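Local structure of dihydrodipicolinate synthase (Rhodopseudomonas palustris, 3DZ1) at the interface of chains A and B and the interface of chains A and C. The protein is a TIM-barrel lyase of the DapA family that, as dihydrodipicolinate synthase, probably condenses pyruvate with aspartate semialdehyde on the route to lysine. Residues are numbered along the deposited sequence; one frame, centred on the assembly and turned at random. Chains: chain A/B/C, Dihydrodipicolinate synthase.

Contact 1: the interface of chains A and B. Residues chain A 253-254, 294, 297-298; chain B 204, 206-207, 245.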
loop_
_atom_site.group_PDB
_atom_site.type_symbol
_atom_site.label_atom_id
_atom_site.label_comp_id
_atom_site.label_asym_id
_atom_site.label_seq_id
_atom_site.Cartn_x
_atom_site.Cartn_y
_atom_site.Cartn_z
ATOM N N ARG A 253 -25.286 4.677 4.923
ATOM C CA ARG A 253 -24.235 3.680 5.087
ATOM C C ARG A 253 -24.269 2.590 4.024
ATOM O O ARG A 253 -23.223 2.056 3.658
ATOM C CB ARG A 253 -24.270 3.065 6.497
ATOM C CG ARG A 253 -25.504 2.289 6.836
ATOM C CD ARG A 253 -25.429 0.835 6.370
ATOM N NE ARG A 253 -26.782 0.322 6.238
ATOM C CZ ARG A 253 -27.239 -0.793 6.794
ATOM N NH1 ARG A 253 -26.446 -1.551 7.537
ATOM N NH2 ARG A 253 -28.506 -1.133 6.612
ATOM N N TYR A 254 -25.453 2.263 3.513
ATOM C CA TYR A 254 -25.541 1.233 2.477
ATOM C C TYR A 254 -24.867 1.745 1.203
ATOM O O TYR A 254 -24.149 1.006 0.528
ATOM C CB TYR A 254 -27.002 0.872 2.172
ATOM C CG TYR A 254 -27.150 -0.445 1.433
ATOM C CD1 TYR A 254 -27.378 -1.634 2.124
ATOM C CD2 TYR A 254 -27.009 -0.509 0.043
ATOM C CE1 TYR A 254 -27.462 -2.858 1.449
ATOM C CE2 TYR A 254 -27.087 -1.723 -0.636
ATOM C CZ TYR A 254 -27.313 -2.893 0.071
ATOM O OH TYR A 254 -27.375 -4.096 -0.597
ATOM N N GLU A 294 -32.946 -4.894 -1.085
ATOM C CA GLU A 294 -32.477 -4.341 0.182
ATOM C C GLU A 294 -32.530 -2.817 0.147
ATOM O O GLU A 294 -32.939 -2.186 1.119
ATOM C CB GLU A 294 -31.054 -4.827 0.481
ATOM C CG GLU A 294 -30.946 -6.353 0.536
ATOM C CD GLU A 294 -29.531 -6.846 0.745
ATOM O OE1 GLU A 294 -28.606 -6.270 0.141
ATOM O OE2 GLU A 294 -29.345 -7.823 1.501
ATOM N N TYR A 297 -36.020 -1.764 0.416
ATOM C CA TYR A 297 -36.496 -1.891 1.790
ATOM C C TYR A 297 -36.132 -0.642 2.590
ATOM O O TYR A 297 -36.967 -0.084 3.305
ATOM C CB TYR A 297 -35.886 -3.127 2.457
ATOM C CG TYR A 297 -36.383 -3.364 3.866
ATOM C CD1 TYR A 297 -37.719 -3.677 4.114
ATOM C CD2 TYR A 297 -35.518 -3.274 4.954
ATOM C CE1 TYR A 297 -38.182 -3.896 5.416
ATOM C CE2 TYR A 297 -35.969 -3.493 6.259
ATOM C CZ TYR A 297 -37.298 -3.803 6.482
ATOM O OH TYR A 297 -37.734 -4.028 7.768
ATOM N N LEU A 298 -34.885 -0.205 2.469
ATOM C CA LEU A 298 -34.429 0.981 3.183
ATOM C C LEU A 298 -35.230 2.201 2.734
ATOM O O LEU A 298 -35.620 3.037 3.554
ATOM C CB LEU A 298 -32.937 1.210 2.935
ATOM C CG LEU A 298 -31.996 0.131 3.482
ATOM C CD1 LEU A 298 -30.557 0.493 3.151
ATOM C CD2 LEU A 298 -32.183 -0.007 4.989
ATOM N N PHE B 204 -23.039 -3.743 8.809
ATOM C CA PHE B 204 -24.043 -4.347 7.931
ATOM C C PHE B 204 -24.734 -5.574 8.524
ATOM O O PHE B 204 -25.310 -6.382 7.793
ATOM C CB PHE B 204 -23.419 -4.727 6.583
ATOM C CG PHE B 204 -23.230 -3.560 5.662
ATOM C CD1 PHE B 204 -22.178 -2.668 5.850
ATOM C CD2 PHE B 204 -24.147 -3.312 4.647
ATOM C CE1 PHE B 204 -22.043 -1.544 5.044
ATOM C CE2 PHE B 204 -24.023 -2.191 3.833
ATOM C CZ PHE B 204 -22.965 -1.304 4.034
ATOM N N ASP B 206 -27.532 -6.035 9.939
ATOM C CA ASP B 206 -28.938 -6.177 9.602
ATOM C C ASP B 206 -29.148 -6.994 8.334
ATOM O O ASP B 206 -29.946 -7.933 8.320
ATOM C CB ASP B 206 -29.608 -4.795 9.495
ATOM C CG ASP B 206 -28.963 -3.889 8.460
ATOM O OD1 ASP B 206 -27.761 -4.041 8.159
ATOM O OD2 ASP B 206 -29.667 -2.989 7.956
ATOM N N PHE B 207 -28.413 -6.665 7.279
ATOM C CA PHE B 207 -28.556 -7.390 6.026
ATOM C C PHE B 207 -27.714 -8.659 5.978
ATOM O O PHE B 207 -28.050 -9.602 5.268
ATOM C CB PHE B 207 -28.227 -6.467 4.850
ATOM C CG PHE B 207 -29.292 -5.436 4.582
ATOM C CD1 PHE B 207 -30.562 -5.825 4.160
ATOM C CD2 PHE B 207 -29.040 -4.081 4.775
ATOM C CE1 PHE B 207 -31.564 -4.882 3.939
ATOM C CE2 PHE B 207 -30.035 -3.129 4.555
ATOM C CZ PHE B 207 -31.301 -3.532 4.137
ATOM N N PHE B 245 -31.800 -2.354 15.063
ATOM C CA PHE B 245 -30.496 -2.098 14.473
ATOM C C PHE B 245 -30.354 -0.600 14.184
ATOM O O PHE B 245 -29.368 0.025 14.570
ATOM C CB PHE B 245 -30.326 -2.898 13.172
ATOM C CG PHE B 245 -28.996 -2.692 12.508
ATOM C CD1 PHE B 245 -27.857 -3.349 12.973
ATOM C CD2 PHE B 245 -28.872 -1.815 11.434
ATOM C CE1 PHE B 245 -26.614 -3.133 12.376
ATOM C CE2 PHE B 245 -27.635 -1.592 10.831
ATOM C CZ PHE B 245 -26.504 -2.254 11.303
#

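Contact 2: the interface of chains A and C. Residues chain A 58-59, 62; chain C 89, 93.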
loop_
_atom_site.group_PDB
_atom_site.type_symbol
_atom_site.label_atom_id
_atom_site.label_comp_id
_atom_site.label_asym_id
_atom_site.label_seq_id
_atom_site.Cartn_x
_atom_site.Cartn_y
_atom_site.Cartn_z
ATOM N N LEU A 58 -14.155 8.437 -19.189
ATOM C CA LEU A 58 -14.486 9.324 -20.300
ATOM C C LEU A 58 -13.200 9.746 -21.007
ATOM O O LEU A 58 -12.120 9.696 -20.415
ATOM C CB LEU A 58 -15.184 10.578 -19.771
ATOM C CG LEU A 58 -16.419 10.409 -18.887
ATOM C CD1 LEU A 58 -16.786 11.754 -18.280
ATOM C CD2 LEU A 58 -17.576 9.848 -19.700
ATOM N N ASP A 59 -13.302 10.143 -22.271
ATOM C CA ASP A 59 -12.116 10.615 -22.977
ATOM C C ASP A 59 -12.077 12.133 -22.762
ATOM O O ASP A 59 -13.062 12.726 -22.315
ATOM C CB ASP A 59 -12.174 10.264 -24.471
ATOM C CG ASP A 59 -13.278 10.992 -25.210
ATOM O OD1 ASP A 59 -13.350 12.235 -25.117
ATOM O OD2 ASP A 59 -14.067 10.319 -25.904
ATOM N N GLU A 62 -15.063 14.194 -24.005
ATOM C CA GLU A 62 -16.294 13.906 -23.280
ATOM C C GLU A 62 -16.316 14.609 -21.926
ATOM O O GLU A 62 -17.328 15.193 -21.538
ATOM C CB GLU A 62 -16.448 12.398 -23.087
ATOM C CG GLU A 62 -16.556 11.636 -24.392
ATOM C CD GLU A 62 -16.666 10.144 -24.189
ATOM O OE1 GLU A 62 -15.794 9.576 -23.502
ATOM O OE2 GLU A 62 -17.622 9.543 -24.721
ATOM N N ALA C 89 -11.753 4.260 -22.381
ATOM C CA ALA C 89 -12.018 5.151 -23.509
ATOM C C ALA C 89 -10.718 5.760 -24.023
ATOM O O ALA C 89 -10.451 5.762 -25.226
ATOM C CB ALA C 89 -12.990 6.251 -23.091
ATOM N N ARG C 93 -8.794 4.997 -27.676
ATOM C CA ARG C 93 -8.439 6.082 -28.580
ATOM C C ARG C 93 -6.967 6.015 -28.984
ATOM O O ARG C 93 -6.643 5.973 -30.170
ATOM C CB ARG C 93 -8.739 7.435 -27.927
ATOM C CG ARG C 93 -8.311 8.637 -28.757
ATOM C CD ARG C 93 -8.613 9.936 -28.029
ATOM N NE ARG C 93 -10.051 10.194 -27.918
ATOM C CZ ARG C 93 -10.816 10.613 -28.922
ATOM N NH1 ARG C 93 -10.284 10.825 -30.123
ATOM N NH2 ARG C 93 -12.113 10.823 -28.728
#

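Contact 1: the interface of chains A and B
A two-fold symmetric interface between two copies of one protein brings A:Arg253, near the end of helix 238-255, against B:Asp206 and B:Phe207 of the short helix 205-211, and joins chains A and B within the four-chain assembly. A:Arg253 meets B:Asp206 end-on, giving one nitrogen to each carboxylate oxygen. A:Arg253 NH2 donates to the syn lone pair of B:Asp206 OD2 at 2.6 Å. A:Arg253 NH1 reaches B:Asp206 OD1 at 2.9 Å, also from the syn side but tilted out of the carboxylate plane. Both oxygens lie near the guanidinium plane, so the paired bonds of this salt bridge fix the rotation of the arginine head. The A:Arg253 chain bends at chi2 (85°), and its CD methylene lies over the rim of one face of B:Phe204, 4.0 Å from CZ. B:Phe245 comes up beside the guanidinium, its CE2 3.5 Å from A:Arg253 NH1, with the two planes crossing at an angle.

B:Phe207 is the apolar counterpart, a flat ring laid against helices 238-255 and 289-301 of chain A. On one face sits A:Glu294 CB, 4.0 Å from the ring centroid; the CD1-CE1 edge of A:Tyr254 points at the same face, its ring turned 80° to that of the phenylalanine. A:Leu298 fills the far rim, where its branched end places CD2 3.7 Å from B:Phe207 CZ. Behind this packing, A:Tyr254 OH donates to A:Glu294 OE1 at 2.6 Å, tying helix 238-255 to helix 289-301 and steadying the glutamate whose aliphatic part meets the ring. The charge pair probably helps set the register, and the aromatic packing probably adds adhesion, helping to hold the two subunits together.

Contact 2: the interface of chains A and C
The guanidinium of C:Arg93 has A:Asp59 OD2 at its edge, in plane, while the carboxylate of A:Asp59 turns a face to the arginine: the two planes stand 89° apart, and NH2 lies over that face. C:Arg93 NH2 lies 3.5 Å from A:Asp59 OD2, a weak hydrogen bond and a loose salt bridge, although the approach is fairly straight. On the opposite side of the carboxylate plane, the backbone N of A:Glu62 donates to A:Asp59 OD1 at 2.8 Å, from above the carboxylate plane.

This second bond belongs to a capping box. A:Asp59 immediately precedes helix 60-73; with CG lodged between the backbone N and the carbonyl carbon (chi1 66°), its carboxylate folds back to receive the N-H of A:Glu62 in the first turn. A:Glu62 returns the bond, its OE1 accepting from A:Asp59 N at 2.8 Å through the anti lone pair. A short acid suits the cap and a longer one the return reach. The pair holds the carboxylate steady, and the helix start may help stabilise its negative charge.

From helix 88-101 of chain C, C:Arg93 bends at chi3, which turns its NH2 in over the carboxylate face. One turn earlier, the small C:Ala89 lets the backbones come near, its CB 4.0 Å from A:Asp59 N. The site joins a helix cap to a neighbouring helix, probably a light electrostatic and steric guide to how chains A and C meet.

Contact 1 and contact 2 lie about 36 Å apart, measured between the centres of their C-alpha atoms, and share no residue or helix. Chain A uses its C-terminal helices 238-255 and 289-301 for contact 1, and the start of helix 60-73 for contact 2, so it can hold both neighbours at once. Each interface is two-fold symmetric, and two different two-folds acting on one subunit are consistent with the four-chain assembly. Both patches pair an arginine with an aspartate, but contact 1 hides about twice the surface, 185 against 94 Å².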